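Local coordinates for putative cell surface protein (Streptococcus pyogenes, PDB 4OFQ), which is probably an adhesin of the antigen I/II family, acting at the streptococcal cell surface in attachment, at residues Leu80-Ile85 against Leu97-Val102. Sequence-based numbering, arbitrary orientation.
Sequences LVVNSI and LEMRHV
Glu-98 OE1 is gripped twice by Arg-100 on the outward side of strand 97-102, while Met-99, between them, turns inward to Val-82 and Ile-85. The guanidinium comes side-on: NE lies 2.9 Å from Glu-98 OE1, nearly along the C-O axis, and NH2 sits 3.0 Å from the same oxygen on its syn side. That oxygen stays within 3° of the guanidinium plane, and the salt bridge links two residues, two positions apart, on one face of the strand.

The opposite face illustrates packing of facing strands in which the two segments meet through apolar side chains. Met-99 runs out extended through its first two torsions, then turns about its CG-SD bond (chi3 -48°), carrying its methyl to the tip of Val-82; CE lies a tight 3.5 Å from Val-82 CG2, with Met-99 SD 3.9 Å from the same Val-82 CG2. Further along, Leu-97 and Ile-85 meet at an oblique angle, Leu-97 CD1 touching Ile-85 CG2 at 3.9 Å. Trp-130 of strand 127-132 packs against both Ile-85 and Met-99.

A classic beta bulge, Asn-83 and Ser-84 facing Asn-152, lets Val-82 and Ile-85, three residues apart, point the same way. With strand axes 11.6 Å apart and running nearly antiparallel, the contact joins strand 97-102, outermost in its sheet within this chain, to a strand of the facing sheet, at the partly open margin of a beta sandwich's apolar interlayer.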
loop_
_atom_site.group_PDB
_atom_site.type_symbol
_atom_site.label_atom_id
_atom_site.label_comp_id
_atom_site.label_asym_id
_atom_site.label_seq_id
_atom_site.Cartn_x
_atom_site.Cartn_y
_atom_site.Cartn_z
ATOM N N LEU A 80 -2.826 -9.084 -10.483
ATOM C CA LEU A 80 -1.685 -8.691 -11.319
ATOM C C LEU A 80 -2.105 -8.023 -12.617
ATOM O O LEU A 80 -2.945 -8.542 -13.351
ATOM C CB LEU A 80 -0.777 -9.892 -11.640
ATOM C CG LEU A 80 0.349 -9.603 -12.650
ATOM C CD1 LEU A 80 1.313 -8.515 -12.112
ATOM C CD2 LEU A 80 1.140 -10.873 -13.031
ATOM N N VAL A 81 -1.508 -6.873 -12.897
ATOM C CA VAL A 81 -1.595 -6.259 -14.221
ATOM C C VAL A 81 -0.186 -6.214 -14.788
ATOM O O VAL A 81 0.717 -5.638 -14.166
ATOM C CB VAL A 81 -2.154 -4.824 -14.153
ATOM C CG1 VAL A 81 -2.082 -4.137 -15.551
ATOM C CG2 VAL A 81 -3.583 -4.823 -13.604
ATOM N N VAL A 82 0.021 -6.842 -15.944
ATOM C CA VAL A 82 1.342 -6.797 -16.567
ATOM C C VAL A 82 1.394 -5.548 -17.425
ATOM O O VAL A 82 0.789 -5.499 -18.495
ATOM C CB VAL A 82 1.612 -8.043 -17.422
ATOM C CG1 VAL A 82 2.984 -7.970 -18.082
ATOM C CG2 VAL A 82 1.533 -9.272 -16.560
ATOM N N ASN A 83 2.103 -4.528 -16.954
ATOM C CA ASN A 83 2.151 -3.274 -17.700
ATOM C C ASN A 83 2.984 -3.411 -18.977
ATOM O O ASN A 83 2.619 -2.882 -20.035
ATOM C CB ASN A 83 2.643 -2.145 -16.798
ATOM C CG ASN A 83 1.804 -2.023 -15.538
ATOM O OD1 ASN A 83 0.591 -1.863 -15.610
ATOM N ND2 ASN A 83 2.438 -2.154 -14.383
ATOM N N SER A 84 4.097 -4.123 -18.877
ATOM C CA SER A 84 4.909 -4.394 -20.054
ATOM C C SER A 84 5.950 -5.452 -19.720
ATOM O O SER A 84 6.329 -5.620 -18.561
ATOM C CB SER A 84 5.607 -3.114 -20.514
ATOM O OG SER A 84 6.451 -2.632 -19.478
ATOM N N ILE A 85 6.378 -6.194 -20.735
ATOM C CA ILE A 85 7.550 -7.060 -20.608
ATOM C C ILE A 85 8.367 -6.813 -21.863
ATOM O O ILE A 85 7.937 -7.161 -22.971
ATOM C CB ILE A 85 7.186 -8.547 -20.518
ATOM C CG1 ILE A 85 6.166 -8.792 -19.398
ATOM C CG2 ILE A 85 8.449 -9.384 -20.270
ATOM C CD1 ILE A 85 5.767 -10.266 -19.256
ATOM N N LEU A 97 6.385 -15.542 -24.373
ATOM C CA LEU A 97 6.482 -16.163 -23.055
ATOM C C LEU A 97 5.146 -16.727 -22.603
ATOM O O LEU A 97 4.116 -16.047 -22.691
ATOM C CB LEU A 97 6.908 -15.116 -22.009
ATOM C CG LEU A 97 8.217 -14.364 -22.250
ATOM C CD1 LEU A 97 8.309 -13.186 -21.292
ATOM C CD2 LEU A 97 9.398 -15.303 -22.055
ATOM N N GLU A 98 5.171 -17.951 -22.085
ATOM C CA GLU A 98 4.003 -18.514 -21.433
ATOM C C GLU A 98 3.897 -17.849 -20.078
ATOM O O GLU A 98 4.857 -17.862 -19.310
ATOM C CB GLU A 98 4.175 -20.012 -21.209
ATOM C CG GLU A 98 4.404 -20.819 -22.473
ATOM C CD GLU A 98 4.234 -22.304 -22.244
ATOM O OE1 GLU A 98 4.317 -22.731 -21.069
ATOM O OE2 GLU A 98 4.017 -23.037 -23.237
ATOM N N MET A 99 2.747 -17.258 -19.785
ATOM C CA MET A 99 2.512 -16.702 -18.458
ATOM C C MET A 99 1.665 -17.681 -17.655
ATOM O O MET A 99 0.515 -17.939 -18.010
ATOM C CB MET A 99 1.800 -15.348 -18.536
ATOM C CG MET A 99 1.549 -14.747 -17.155
ATOM S SD MET A 99 0.875 -13.069 -17.181
ATOM C CE MET A 99 1.924 -12.238 -18.345
ATOM N N ARG A 100 2.233 -18.233 -16.582
ATOM C CA ARG A 100 1.543 -19.256 -15.799
ATOM C C ARG A 100 1.363 -18.812 -14.355
ATOM O O ARG A 100 2.342 -18.536 -13.652
ATOM C CB ARG A 100 2.314 -20.596 -15.842
ATOM C CG ARG A 100 2.289 -21.296 -17.192
ATOM C CD ARG A 100 3.224 -22.505 -17.152
ATOM N NE ARG A 100 3.262 -23.226 -18.417
ATOM C CZ ARG A 100 2.669 -24.398 -18.625
ATOM N NH1 ARG A 100 1.985 -24.988 -17.647
ATOM N NH2 ARG A 100 2.759 -24.975 -19.812
ATOM N N HIS A 101 0.114 -18.737 -13.907
ATOM C CA HIS A 101 -0.145 -18.385 -12.524
ATOM C C HIS A 101 -0.175 -19.703 -11.772
ATOM O O HIS A 101 -1.143 -20.468 -11.880
ATOM C CB HIS A 101 -1.475 -17.635 -12.373
ATOM C CG HIS A 101 -1.647 -16.985 -11.033
ATOM N ND1 HIS A 101 -2.830 -16.405 -10.634
ATOM C CD2 HIS A 101 -0.787 -16.838 -9.994
ATOM C CE1 HIS A 101 -2.690 -15.911 -9.416
ATOM N NE2 HIS A 101 -1.459 -16.159 -9.005
ATOM N N VAL A 102 0.897 -19.996 -11.046
ATOM C CA VAL A 102 0.999 -21.277 -10.351
ATOM C C VAL A 102 0.531 -21.165 -8.897
ATOM O O VAL A 102 1.206 -20.556 -8.062
ATOM C CB VAL A 102 2.425 -21.821 -10.399
ATOM C CG1 VAL A 102 2.493 -23.169 -9.688
ATOM C CG2 VAL A 102 2.874 -21.938 -11.853
#